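Local coordinates for PhnB-like domain-containing protein (Pseudomonas aeruginosa, PDB 1U69) that is of unknown function but belongs to the PhnB-like branch of the glyoxalase superfamily and has been proposed as a potential drug-resistance protein, at residues Ala25-Asp30 with Asp91-Ala96; Pro29-Leu34 with Phe56-Ile61; Val36-Gly41 with Gly49-Val54. All blocks are in the same frame, centred on the assembly; numbering follows the deposited sequence.

In the fold
From the N terminus, helix 17-27 ends in Ala25-Asp30, and this stretch serves contact 1 and leads straight into contact 2. Strand 31-38 then pairs with strand 51-58. Contact 3 closes the short hairpin loop at the far end of these two strands. Contact 2 closes a larger loop at their near end, so contact 3 nests inside it. Contact 1 closes the largest loop, reaching on to helix 87-99, and encloses contact 3. Contacts 1 and 2 share Pro29 and Asp30 and touch through Phe28 and Met59. Contacts 2 and 3 join two strands of the first sheet; contact 1 ties the end of helix 17-27 to helix 87-99.

Contact 1: Ala25-Asp30 with Asp91-Ala96; sequences AETFPD and DRLWNA
Arg92 reaches across to the end of helix 17-27 and holds the carbonyl O of Thr27 between two nitrogens. The contact joins the helices of the two halves of a glyoxalase-type fold, each half being a helix with a four-stranded mixed sheet. Arg92 NH1 and NH2 both donate to this one oxygen, and NH2 lies 2.9 Å from Thr27 O. The oxygen sits within 2° of the guanidinium plane, so the grip is end-on and flat. Neither bond is straight, with angles at hydrogen of about 145°, as expected when two N-H groups share one acceptor. Phe28 is the first residue to leave the helical conformation. The carbonyl just before it therefore lies at the helix end, and the positive guanidinium would suit the partial negative charge there. The hydroxyl of Thr27 turns back into its own helix, where OG1 is hydrogen-bonded to Phe23 O. Its methyl is left for the neighbour: CG2 is anti to the backbone N.

Apolar groups pack beside the polar bonds. Leu93 CD2 meets Phe28 CD1 at 3.8 Å, and the same methyl lies 3.3 Å above the guanidinium plane of Arg92, toward its rim. Pro29 CD comes to the guanidinium edge, 4.0 Å from Arg92 NH2. Within its own segment, Thr27 CG2 lies over the centre of the Phe28 ring. Thr27 CG2 also meets Ala96 CB, 3.5 Å away.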
loop_
_atom_site.group_PDB
_atom_site.type_symbol
_atom_site.label_atom_id
_atom_site.label_comp_id
_atom_site.label_asym_id
_atom_site.label_seq_id
_atom_site.Cartn_x
_atom_site.Cartn_y
_atom_site.Cartn_z
ATOM N N ALA A 25 -9.088 -2.941 16.277
ATOM C CA ALA A 25 -8.190 -4.084 16.148
ATOM C C ALA A 25 -8.944 -5.418 16.162
ATOM O O ALA A 25 -8.530 -6.388 15.510
ATOM C CB ALA A 25 -7.120 -4.043 17.234
ATOM N N GLU A 26 -10.058 -5.457 16.879
ATOM C CA GLU A 26 -10.833 -6.683 16.970
ATOM C C GLU A 26 -11.913 -6.745 15.886
ATOM O O GLU A 26 -12.480 -7.803 15.643
ATOM C CB GLU A 26 -11.413 -6.857 18.373
ATOM C CG GLU A 26 -12.403 -5.796 18.789
ATOM C CD GLU A 26 -12.604 -5.717 20.298
ATOM O OE1 GLU A 26 -11.951 -6.476 21.049
ATOM O OE2 GLU A 26 -13.417 -4.874 20.717
ATOM N N THR A 27 -12.150 -5.621 15.210
ATOM C CA THR A 27 -13.204 -5.508 14.202
ATOM C C THR A 27 -12.685 -5.735 12.797
ATOM O O THR A 27 -13.233 -6.520 12.056
ATOM C CB THR A 27 -13.858 -4.118 14.284
ATOM O OG1 THR A 27 -14.598 -4.009 15.511
ATOM C CG2 THR A 27 -14.913 -3.921 13.192
ATOM N N PHE A 28 -11.643 -5.008 12.419
ATOM C CA PHE A 28 -11.143 -5.067 11.057
ATOM C C PHE A 28 -10.032 -6.098 10.926
ATOM O O PHE A 28 -9.286 -6.341 11.876
ATOM C CB PHE A 28 -10.615 -3.694 10.646
ATOM C CG PHE A 28 -11.655 -2.624 10.668
ATOM C CD1 PHE A 28 -12.597 -2.544 9.655
ATOM C CD2 PHE A 28 -11.687 -1.686 11.688
ATOM C CE1 PHE A 28 -13.563 -1.536 9.672
ATOM C CE2 PHE A 28 -12.656 -0.695 11.723
ATOM C CZ PHE A 28 -13.588 -0.615 10.723
ATOM N N PRO A 29 -9.876 -6.667 9.735
ATOM C CA PRO A 29 -8.760 -7.576 9.481
ATOM C C PRO A 29 -7.427 -6.837 9.490
ATOM O O PRO A 29 -7.401 -5.609 9.250
ATOM C CB PRO A 29 -9.062 -8.089 8.074
ATOM C CG PRO A 29 -9.802 -6.981 7.437
ATOM C CD PRO A 29 -10.680 -6.436 8.521
ATOM N N ASP A 30 -6.333 -7.560 9.724
ATOM C CA ASP A 30 -4.979 -6.991 9.654
ATOM C C ASP A 30 -4.868 -5.657 10.393
ATOM O O ASP A 30 -4.350 -4.655 9.876
ATOM C CB ASP A 30 -4.525 -6.844 8.192
ATOM C CG ASP A 30 -3.019 -6.767 8.059
ATOM O OD1 ASP A 30 -2.318 -7.453 8.811
ATOM O OD2 ASP A 30 -2.433 -6.047 7.224
ATOM N N ASP A 91 -21.347 -6.587 4.881
ATOM C CA ASP A 91 -22.301 -6.572 5.973
ATOM C C ASP A 91 -21.625 -6.604 7.327
ATOM O O ASP A 91 -22.026 -5.893 8.241
ATOM C CB ASP A 91 -23.257 -7.776 5.884
ATOM C CG ASP A 91 -24.132 -7.733 4.661
ATOM O OD1 ASP A 91 -24.153 -6.698 3.964
ATOM O OD2 ASP A 91 -24.828 -8.714 4.307
ATOM N N ARG A 92 -20.588 -7.422 7.458
ATOM C CA ARG A 92 -19.960 -7.606 8.759
ATOM C C ARG A 92 -19.355 -6.305 9.252
ATOM O O ARG A 92 -19.518 -5.942 10.417
ATOM C CB ARG A 92 -18.894 -8.709 8.719
ATOM C CG ARG A 92 -18.327 -9.012 10.081
ATOM C CD ARG A 92 -17.189 -10.031 10.059
ATOM N NE ARG A 92 -15.882 -9.501 9.629
ATOM C CZ ARG A 92 -15.118 -8.664 10.343
ATOM N NH1 ARG A 92 -15.512 -8.221 11.541
ATOM N NH2 ARG A 92 -13.934 -8.282 9.859
ATOM N N LEU A 93 -18.661 -5.593 8.363
ATOM C CA LEU A 93 -17.943 -4.391 8.746
ATOM C C LEU A 93 -18.902 -3.231 8.975
ATOM O O LEU A 93 -18.771 -2.485 9.952
ATOM C CB LEU A 93 -16.879 -4.054 7.688
ATOM C CG LEU A 93 -15.701 -5.040 7.602
ATOM C CD1 LEU A 93 -14.651 -4.513 6.607
ATOM C CD2 LEU A 93 -15.077 -5.272 8.955
ATOM N N TRP A 94 -19.858 -3.085 8.084
ATOM C CA TRP A 94 -20.902 -2.064 8.226
ATOM C C TRP A 94 -21.637 -2.226 9.566
ATOM O O TRP A 94 -21.776 -1.282 10.345
ATOM C CB TRP A 94 -21.879 -2.186 7.061
ATOM C CG TRP A 94 -23.118 -1.337 7.186
ATOM C CD1 TRP A 94 -24.274 -1.661 7.831
ATOM C CD2 TRP A 94 -23.320 -0.028 6.645
ATOM N NE1 TRP A 94 -25.188 -0.642 7.726
ATOM C CE2 TRP A 94 -24.619 0.381 7.005
ATOM C CE3 TRP A 94 -22.530 0.843 5.887
ATOM C CZ2 TRP A 94 -25.151 1.612 6.630
ATOM C CZ3 TRP A 94 -23.046 2.066 5.541
ATOM C CH2 TRP A 94 -24.348 2.440 5.893
ATOM N N ASN A 95 -22.071 -3.441 9.843
ATOM C CA ASN A 95 -22.809 -3.708 11.067
ATOM C C ASN A 95 -21.957 -3.483 12.310
ATOM O O ASN A 95 -22.451 -2.979 13.317
ATOM C CB ASN A 95 -23.353 -5.124 11.046
ATOM C CG ASN A 95 -24.527 -5.285 10.104
ATOM O OD1 ASN A 95 -25.245 -4.325 9.793
ATOM N ND2 ASN A 95 -24.722 -6.511 9.627
ATOM N N ALA A 96 -20.681 -3.840 12.241
ATOM C CA ALA A 96 -19.786 -3.653 13.381
ATOM C C ALA A 96 -19.676 -2.197 13.793
ATOM O O ALA A 96 -19.801 -1.875 14.976
ATOM C CB ALA A 96 -18.410 -4.225 13.073
#

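Contact 2: Pro29-Leu34 with Phe56-Ile61; sequences PDSAVL and FRVMGI
Ala32 and Arg57 face each other as an antiparallel hydrogen-bonded pair, joining strand 31-38, outermost in this chain's four-stranded mixed sheet, to strand 51-58. Ala32 N donates to Arg57 O at 3.0 Å, and Arg57 N donates to Ala32 O at 2.8 Å. Ser31 with Val58 and Val33 with Phe56 form the flanking non-hydrogen-bonded pairs. The Arg57 chain starts extended and bends at chi3. Leu34 CD1 lies 3.6 Å from Arg57 NH1, the two side chains crossing at about a right angle. Arg57 NH2 donates to a water at 2.7 Å.

Met59 N donates to Asp30 O at 3.1 Å, from above the carbonyl plane, and weakly to Ser31 OG. Ser31 OG is held by donating to Pro29 O at 2.8 Å. CG of selenomethionine Met59 lies 3.1 Å from Pro29 O. A second water donates to Asp30 O and accepts from Gly60 N in the type I' turn, Val58 to Ile61, that leads to strand 61-67. The Asp30 carboxylate forms salt bridges with Arg123 of the second subunit and Lys6 of the fourth.

Val33 and Phe56 pack on Ala21 of helix 17-27, Phe56 also on Cys63 of strand 61-67, and Met59 on Val82 of strand 78-84.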
loop_
_atom_site.group_PDB
_atom_site.type_symbol
_atom_site.label_atom_id
_atom_site.label_comp_id
_atom_site.label_asym_id
_atom_site.label_seq_id
_atom_site.Cartn_x
_atom_site.Cartn_y
_atom_site.Cartn_z
ATOM N N PRO A 29 -9.876 -6.667 9.735
ATOM C CA PRO A 29 -8.760 -7.576 9.481
ATOM C C PRO A 29 -7.427 -6.837 9.490
ATOM O O PRO A 29 -7.401 -5.609 9.250
ATOM C CB PRO A 29 -9.062 -8.089 8.074
ATOM C CG PRO A 29 -9.802 -6.981 7.437
ATOM C CD PRO A 29 -10.680 -6.436 8.521
ATOM N N ASP A 30 -6.333 -7.560 9.724
ATOM C CA ASP A 30 -4.979 -6.991 9.654
ATOM C C ASP A 30 -4.868 -5.657 10.393
ATOM O O ASP A 30 -4.350 -4.655 9.876
ATOM C CB ASP A 30 -4.525 -6.844 8.192
ATOM C CG ASP A 30 -3.019 -6.767 8.059
ATOM O OD1 ASP A 30 -2.318 -7.453 8.811
ATOM O OD2 ASP A 30 -2.433 -6.047 7.224
ATOM N N SER A 31 -5.383 -5.643 11.614
ATOM C CA SER A 31 -5.361 -4.450 12.447
ATOM C C SER A 31 -4.922 -4.799 13.872
ATOM O O SER A 31 -5.197 -5.899 14.373
ATOM C CB SER A 31 -6.735 -3.775 12.426
ATOM O OG SER A 31 -7.164 -3.510 11.095
ATOM N N ALA A 32 -4.260 -3.854 14.526
ATOM C CA ALA A 32 -3.653 -4.088 15.827
ATOM C C ALA A 32 -3.346 -2.816 16.600
ATOM O O ALA A 32 -3.030 -1.770 16.016
ATOM C CB ALA A 32 -2.358 -4.886 15.646
ATOM N N VAL A 33 -3.423 -2.928 17.920
ATOM C CA VAL A 33 -2.912 -1.923 18.839
ATOM C C VAL A 33 -1.408 -2.166 19.029
ATOM O O VAL A 33 -0.978 -3.286 19.345
ATOM C CB VAL A 33 -3.640 -1.997 20.216
ATOM C CG1 VAL A 33 -3.069 -0.979 21.197
ATOM C CG2 VAL A 33 -5.143 -1.798 20.030
ATOM N N LEU A 34 -0.612 -1.120 18.859
ATOM C CA LEU A 34 0.843 -1.270 18.817
ATOM C C LEU A 34 1.564 -0.773 20.071
ATOM O O LEU A 34 2.515 -1.397 20.520
ATOM C CB LEU A 34 1.380 -0.576 17.561
ATOM C CG LEU A 34 0.827 -1.088 16.223
ATOM C CD1 LEU A 34 1.519 -0.400 15.061
ATOM C CD2 LEU A 34 0.953 -2.584 16.095
ATOM N N PHE A 56 -1.681 2.552 16.608
ATOM C CA PHE A 56 -2.377 1.381 16.096
ATOM C C PHE A 56 -2.306 1.341 14.585
ATOM O O PHE A 56 -1.875 2.306 13.975
ATOM C CB PHE A 56 -3.823 1.309 16.616
ATOM C CG PHE A 56 -4.757 2.405 16.108
ATOM C CD1 PHE A 56 -5.613 2.174 15.037
ATOM C CD2 PHE A 56 -4.831 3.636 16.755
ATOM C CE1 PHE A 56 -6.491 3.172 14.600
ATOM C CE2 PHE A 56 -5.731 4.604 16.334
ATOM C CZ PHE A 56 -6.547 4.367 15.260
ATOM N N ARG A 57 -2.645 0.200 13.997
ATOM C CA ARG A 57 -2.623 0.056 12.545
ATOM C C ARG A 57 -3.939 -0.504 12.107
ATOM O O ARG A 57 -4.431 -1.460 12.715
ATOM C CB ARG A 57 -1.491 -0.880 12.103
ATOM C CG ARG A 57 -1.253 -0.934 10.592
ATOM C CD ARG A 57 -0.153 -1.899 10.189
ATOM N NE ARG A 57 -0.258 -3.069 11.042
ATOM C CZ ARG A 57 0.585 -3.378 12.031
ATOM N NH1 ARG A 57 1.683 -2.656 12.276
ATOM N NH2 ARG A 57 0.354 -4.452 12.755
ATOM N N VAL A 58 -4.536 0.076 11.068
ATOM C CA VAL A 58 -5.756 -0.489 10.494
ATOM C C VAL A 58 -5.597 -0.776 9.009
ATOM O O VAL A 58 -5.499 0.130 8.210
ATOM C CB VAL A 58 -7.031 0.394 10.733
ATOM C CG1 VAL A 58 -7.446 0.306 12.171
ATOM C CG2 VAL A 58 -6.823 1.842 10.353
HETATM N N MSE A 59 -5.517 -2.052 8.658
HETATM C CA MSE A 59 -5.479 -2.472 7.260
HETATM C C MSE A 59 -4.421 -1.713 6.439
HETATM O O MSE A 59 -4.709 -1.213 5.349
HETATM C CB MSE A 59 -6.871 -2.315 6.645
HETATM C CG MSE A 59 -7.887 -3.275 7.235
HETATM SE SE MSE A 59 -9.705 -2.845 6.738
HETATM C CE MSE A 59 -10.043 -1.269 7.902
ATOM N N GLY A 60 -3.199 -1.667 6.963
ATOM C CA GLY A 60 -2.069 -1.097 6.237
ATOM C C GLY A 60 -1.764 0.344 6.577
ATOM O O GLY A 60 -0.720 0.869 6.150
ATOM N N ILE A 61 -2.646 0.984 7.357
ATOM C CA ILE A 61 -2.524 2.407 7.665
ATOM C C ILE A 61 -2.033 2.608 9.100
ATOM O O ILE A 61 -2.711 2.197 10.056
ATOM C CB ILE A 61 -3.888 3.145 7.495
ATOM C CG1 ILE A 61 -4.456 2.957 6.088
ATOM C CG2 ILE A 61 -3.731 4.619 7.800
ATOM C CD1 ILE A 61 -3.579 3.419 4.985
HETATM O O HOH W 1 -2.180 -3.671 8.803
HETATM O O HOH W 2 -1.955 -5.384 11.607
#

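Contact 3: Val36-Gly41 with Gly49-Val54; sequences VHRAPG and GDVLTV
His37 O takes two backbone donors from the facing strand. Leu52 N lies 2.8 Å from His37 O. Thr53 N is farther from it, and its bond is longer. Two successive residues facing one make a classic beta bulge in the antiparallel pairing of strands 31-38 and 51-58. His37 N, turned to the same strand, donates to Thr53 O at 2.9 Å. The register slips by one residue here, and the pairing resumes with Arg38 opposite Val51. Ala39 N then donates to Asp50 O at 2.8 Å, and Gly49 N donates to Ala39 O on a lone pair, so the bonding runs on past the strand ends.

Arg38 adds a side-chain bond to this end. Its chain is extended from CG to NE, and Arg38 NH1 donates to Gly49 O at 2.9 Å. That oxygen lies 3° from the guanidinium plane, and the angle at hydrogen is 161°. Val51 CG2 covers one face of the guanidinium. Val51 CG2 also meets Val36 CG1 at 3.9 Å, with the two valines crossing at about a right angle.

Near the bulge, Thr53 OG1 lies between the backbone N and the carbonyl carbon (chi1 61°). Thr53 OG1 sits at the edge of the His37 ring, 3.3 Å from His37 CD2. His37 NE2 bonds to Glu55. Leu52 CB packs against Ala39 CB, and Pro40 and Leu52 both meet Phe141 of the third subunit.

The bulge lets one carbonyl satisfy two N-H groups. Of the six hydrogen bonds between the segments, five are backbone to backbone; the sixth is from Arg38 NH1, so the polar part of the pairing is carried mainly by the main chain.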
loop_
_atom_site.group_PDB
_atom_site.type_symbol
_atom_site.label_atom_id
_atom_site.label_comp_id
_atom_site.label_asym_id
_atom_site.label_seq_id
_atom_site.Cartn_x
_atom_site.Cartn_y
_atom_site.Cartn_z
ATOM N N VAL A 36 1.019 2.096 23.779
ATOM C CA VAL A 36 0.251 3.047 24.575
ATOM C C VAL A 36 1.240 3.978 25.247
ATOM O O VAL A 36 2.220 3.513 25.852
ATOM C CB VAL A 36 -0.604 2.308 25.603
ATOM C CG1 VAL A 36 -1.385 3.279 26.487
ATOM C CG2 VAL A 36 -1.541 1.352 24.880
ATOM N N HIS A 37 1.004 5.282 25.101
ATOM C CA HIS A 37 1.919 6.311 25.589
ATOM C C HIS A 37 1.196 7.159 26.608
ATOM O O HIS A 37 0.182 7.788 26.308
ATOM C CB HIS A 37 2.403 7.195 24.450
ATOM C CG HIS A 37 3.156 6.448 23.397
ATOM N ND1 HIS A 37 4.318 5.760 23.671
ATOM C CD2 HIS A 37 2.906 6.257 22.080
ATOM C CE1 HIS A 37 4.755 5.181 22.568
ATOM N NE2 HIS A 37 3.917 5.468 21.587
ATOM N N ARG A 38 1.730 7.198 27.819
ATOM C CA ARG A 38 1.076 7.925 28.887
ATOM C C ARG A 38 1.607 9.347 28.980
ATOM O O ARG A 38 2.727 9.627 28.561
ATOM C CB ARG A 38 1.200 7.160 30.209
ATOM C CG ARG A 38 0.192 6.016 30.245
ATOM C CD ARG A 38 0.422 4.948 31.277
ATOM N NE ARG A 38 -0.443 3.799 31.002
ATOM C CZ ARG A 38 -1.759 3.744 31.244
ATOM N NH1 ARG A 38 -2.408 4.767 31.795
ATOM N NH2 ARG A 38 -2.438 2.643 30.943
ATOM N N ALA A 39 0.766 10.249 29.485
ATOM C CA ALA A 39 1.092 11.670 29.570
ATOM C C ALA A 39 2.180 11.866 30.621
ATOM O O ALA A 39 2.018 11.407 31.751
ATOM C CB ALA A 39 -0.129 12.458 29.941
ATOM N N PRO A 40 3.290 12.512 30.263
ATOM C CA PRO A 40 4.369 12.722 31.239
ATOM C C PRO A 40 4.067 13.838 32.229
ATOM O O PRO A 40 4.756 13.930 33.239
ATOM C CB PRO A 40 5.591 13.052 30.371
ATOM C CG PRO A 40 5.064 13.503 29.064
ATOM C CD PRO A 40 3.642 13.021 28.926
ATOM N N GLY A 41 3.062 14.657 31.945
ATOM C CA GLY A 41 2.589 15.649 32.893
ATOM C C GLY A 41 1.125 15.964 32.703
ATOM O O GLY A 41 0.489 15.502 31.746
ATOM N N GLY A 49 0.086 10.442 33.615
ATOM C CA GLY A 49 -0.113 9.009 33.733
ATOM C C GLY A 49 -1.337 8.501 32.987
ATOM O O GLY A 49 -1.486 7.308 32.819
ATOM N N ASP A 50 -2.215 9.402 32.553
ATOM C CA ASP A 50 -3.365 9.038 31.721
ATOM C C ASP A 50 -2.856 8.663 30.339
ATOM O O ASP A 50 -1.742 9.022 29.976
ATOM C CB ASP A 50 -4.361 10.205 31.614
ATOM C CG ASP A 50 -5.199 10.393 32.870
ATOM O OD1 ASP A 50 -5.166 9.550 33.789
ATOM O OD2 ASP A 50 -5.939 11.365 33.016
ATOM N N VAL A 51 -3.661 7.939 29.573
ATOM C CA VAL A 51 -3.312 7.617 28.190
ATOM C C VAL A 51 -3.335 8.908 27.361
ATOM O O VAL A 51 -4.348 9.618 27.317
ATOM C CB VAL A 51 -4.277 6.576 27.579
ATOM C CG1 VAL A 51 -3.995 6.383 26.072
ATOM C CG2 VAL A 51 -4.190 5.240 28.323
ATOM N N LEU A 52 -2.202 9.231 26.746
ATOM C CA LEU A 52 -2.094 10.426 25.913
ATOM C C LEU A 52 -2.271 10.060 24.438
ATOM O O LEU A 52 -3.113 10.641 23.745
ATOM C CB LEU A 52 -0.755 11.129 26.149
ATOM C CG LEU A 52 -0.452 12.372 25.317
ATOM C CD1 LEU A 52 -1.482 13.437 25.587
ATOM C CD2 LEU A 52 0.944 12.888 25.611
ATOM N N THR A 53 -1.471 9.115 23.952
ATOM C CA THR A 53 -1.665 8.578 22.601
ATOM C C THR A 53 -1.615 7.061 22.573
ATOM O O THR A 53 -1.044 6.410 23.453
ATOM C CB THR A 53 -0.629 9.103 21.594
ATOM O OG1 THR A 53 0.703 8.732 22.002
ATOM C CG2 THR A 53 -0.644 10.621 21.492
ATOM N N VAL A 54 -2.177 6.516 21.503
ATOM C CA VAL A 54 -2.151 5.081 21.242
ATOM C C VAL A 54 -1.764 4.887 19.778
ATOM O O VAL A 54 -2.433 5.409 18.883
ATOM C CB VAL A 54 -3.528 4.444 21.473
ATOM C CG1 VAL A 54 -3.460 2.955 21.196
ATOM C CG2 VAL A 54 -4.056 4.724 22.901
#